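Carbohydrate esterase family 2 (CE2) (Chaetomium olivicolor, PDB 4XVH) probably removes acetyl groups from xylan or related polysaccharides, as a family 2 carbohydrate esterase joining an SGNH-type hydrolase domain to a beta-sandwich domain. Local coordinates at residues A[113-118]-A[208-213]. Residues are numbered along the deposited sequence; the frame is centred on the assembly and turned at random.
With PEU (2,5,8,11,14,17,20,23,26,29,32,35,38,41,44,47,50,53,56,59,62,65,68,71,74,77,80-heptacosaoxadooctacontan-82-ol), chain C.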
loop_
_atom_site.group_PDB
_atom_site.type_symbol
_atom_site.label_atom_id
_atom_site.label_comp_id
_atom_site.label_asym_id
_atom_site.label_seq_id
_atom_site.Cartn_x
_atom_site.Cartn_y
_atom_site.Cartn_z
ATOM N N ASP A 113 8.754 3.389 0.148
ATOM C CA ASP A 113 7.898 2.468 0.909
ATOM C C ASP A 113 6.658 3.208 1.410
ATOM O O ASP A 113 6.750 4.351 1.873
ATOM C CB ASP A 113 8.629 1.881 2.117
ATOM C CG ASP A 113 9.437 0.628 1.772
ATOM O OD1 ASP A 113 9.604 0.347 0.566
ATOM O OD2 ASP A 113 9.926 -0.059 2.702
ATOM N N ILE A 114 5.507 2.539 1.350
ATOM C CA ILE A 114 4.286 3.100 1.907
ATOM C C ILE A 114 3.683 2.110 2.889
ATOM O O ILE A 114 3.306 1.020 2.499
ATOM C CB ILE A 114 3.281 3.404 0.808
ATOM C CG1 ILE A 114 4.013 4.080 -0.381
ATOM C CG2 ILE A 114 2.138 4.251 1.369
ATOM C CD1 ILE A 114 3.423 3.786 -1.728
ATOM N N ILE A 115 3.606 2.482 4.162
ATOM C CA ILE A 115 3.242 1.522 5.202
ATOM C C ILE A 115 1.965 1.991 5.888
ATOM O O ILE A 115 1.911 3.141 6.317
ATOM C CB ILE A 115 4.350 1.388 6.259
ATOM C CG1 ILE A 115 5.694 1.020 5.594
ATOM C CG2 ILE A 115 3.925 0.362 7.339
ATOM C CD1 ILE A 115 6.938 1.312 6.486
ATOM N N GLY A 116 0.955 1.122 6.006
ATOM C CA GLY A 116 -0.260 1.560 6.661
ATOM C C GLY A 116 -1.342 0.523 6.815
ATOM O O GLY A 116 -1.069 -0.693 6.891
ATOM N N ASP A 117 -2.580 1.009 6.872
ATOM C CA ASP A 117 -3.720 0.144 7.114
ATOM C C ASP A 117 -4.649 0.134 5.892
ATOM O O ASP A 117 -4.195 0.240 4.759
ATOM C CB ASP A 117 -4.473 0.618 8.356
ATOM C CG ASP A 117 -4.838 2.111 8.303
ATOM O OD1 ASP A 117 -5.054 2.664 7.205
ATOM O OD2 ASP A 117 -4.907 2.741 9.377
ATOM N N SER A 118 -5.955 0.053 6.136
ATOM C CA SER A 118 -6.915 -0.064 5.045
ATOM C C SER A 118 -6.835 1.158 4.093
ATOM O O SER A 118 -7.112 1.059 2.895
ATOM C CB SER A 118 -8.327 -0.200 5.634
ATOM O OG SER A 118 -8.670 1.004 6.291
ATOM N N VAL A 208 10.086 6.881 3.086
ATOM C CA VAL A 208 9.232 5.923 3.756
ATOM C C VAL A 208 8.038 6.672 4.310
ATOM O O VAL A 208 8.194 7.615 5.116
ATOM C CB VAL A 208 9.951 5.201 4.888
ATOM C CG1 VAL A 208 8.954 4.342 5.719
ATOM C CG2 VAL A 208 11.087 4.336 4.316
ATOM N N VAL A 209 6.863 6.253 3.843
ATOM C CA VAL A 209 5.591 6.879 4.179
ATOM C C VAL A 209 4.857 6.010 5.190
ATOM O O VAL A 209 4.703 4.799 4.977
ATOM C CB VAL A 209 4.698 7.067 2.940
ATOM C CG1 VAL A 209 3.352 7.695 3.367
ATOM C CG2 VAL A 209 5.424 7.942 1.885
ATOM N N ILE A 210 4.473 6.593 6.317
ATOM C CA ILE A 210 3.770 5.796 7.319
ATOM C C ILE A 210 2.446 6.445 7.660
ATOM O O ILE A 210 2.427 7.593 8.084
ATOM C CB ILE A 210 4.598 5.630 8.601
ATOM C CG1 ILE A 210 5.937 4.950 8.270
ATOM C CG2 ILE A 210 3.778 4.845 9.647
ATOM C CD1 ILE A 210 6.939 4.994 9.380
ATOM N N ASN A 211 1.357 5.686 7.513
ATOM C CA ASN A 211 0.021 6.168 7.829
ATOM C C ASN A 211 -0.704 5.171 8.740
ATOM O O ASN A 211 -1.385 4.251 8.272
ATOM C CB ASN A 211 -0.748 6.388 6.526
ATOM C CG ASN A 211 -2.145 6.964 6.735
ATOM O OD1 ASN A 211 -2.722 6.918 7.824
ATOM N ND2 ASN A 211 -2.710 7.472 5.652
ATOM N N LEU A 212 -0.549 5.362 10.044
ATOM C CA LEU A 212 -1.108 4.446 11.023
ATOM C C LEU A 212 -1.666 5.222 12.208
ATOM O O LEU A 212 -1.089 6.252 12.615
ATOM C CB LEU A 212 -0.037 3.477 11.526
ATOM C CG LEU A 212 0.491 2.461 10.525
ATOM C CD1 LEU A 212 1.728 1.805 11.146
ATOM C CD2 LEU A 212 -0.600 1.409 10.253
ATOM N N GLY A 213 -2.765 4.727 12.770
ATOM C CA GLY A 213 -3.356 5.369 13.942
ATOM C C GLY A 213 -4.872 5.387 13.861
ATOM O O GLY A 213 -5.544 5.536 14.870
HETATM C CAA PEU C . -8.486 -16.221 2.957
HETATM O OAB PEU C . -9.563 -15.682 3.744
HETATM C CAC PEU C . -9.656 -16.294 5.089
HETATM C CAD PEU C . -10.775 -15.851 6.104
HETATM O OAE PEU C . -12.121 -16.078 5.617
HETATM C CAF PEU C . -12.463 -15.297 4.428
HETATM C CAG PEU C . -12.721 -13.782 4.503
HETATM O OAH PEU C . -11.705 -12.942 5.072
HETATM C CAI PEU C . -12.037 -11.536 4.897
HETATM C CAJ PEU C . -11.140 -10.604 5.721
HETATM O OAK PEU C . -11.476 -9.213 5.473
HETATM C CAL PEU C . -10.963 -8.399 6.548
HETATM C CAM PEU C . -11.270 -6.913 6.405
HETATM O OAN PEU C . -10.883 -6.377 7.686
HETATM C CAO PEU C . -11.184 -4.974 7.859
HETATM C CAP PEU C . -11.177 -4.944 9.374
HETATM O OAQ PEU C . -11.429 -3.809 10.239
HETATM C CAR PEU C . -12.667 -3.052 10.059
HETATM C CAS PEU C . -12.822 -2.031 8.903
HETATM O OAT PEU C . -11.885 -0.884 8.978
HETATM C CAU PEU C . -10.462 -1.198 8.890
HETATM C CAV PEU C . -9.587 0.068 9.008
HETATM O OAW PEU C . -8.154 -0.122 8.899
HETATM O O HOH W 1 -4.327 5.412 9.768
HETATM O O HOH W 2 -2.866 3.943 6.266
HETATM O O HOH W 3 -4.113 2.305 11.844
#
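Ile-115 reaches Val-208 and Ile-210 because its CG1 stands anti to the carbonyl carbon (chi1 -55°) and its chain runs on extended, which sets CD1 3.7 Å from Val-208 CG1, with Ile-210 CG1 slightly farther off. Helix 228-243 covers this face through Phe-238 and Ile-242. On the other face, Ile-114 and Val-209 lie side by side, CG2 to CB 4.1 Å. Strands 113-116 and 208-211 are parallel, their axes 13° apart, and three backbone bonds join them: Val-209 N to Asp-113 O (2.7 Å), Ile-115 N to Val-209 O, and Asn-211 N to Ile-115 O, nearly straight, with an N-H...O angle of 169°. Beyond Gly-116, whose CA meets Leu-212 CD2 at 3.6 Å, water takes over. One water accepts from Asp-117 N and donates to Asn-211 O (2.5 Å from the water oxygen); another accepts from Gly-213 N and donates to Asp-117 OD2 (2.6 Å). Asp-117, N-cap of helix 118-121, accepts from Ile-119 N through OD1. PEU OAW, 2.9 Å from Ser-118 OG, places Ser-118 in the ligand pocket. The GDSL-type sequence and the OG bond to His-306 NE2 are consistent with a nucleophilic Ser-118 just past the C-terminal end of strand 113-116, an inner strand of the parallel sheet.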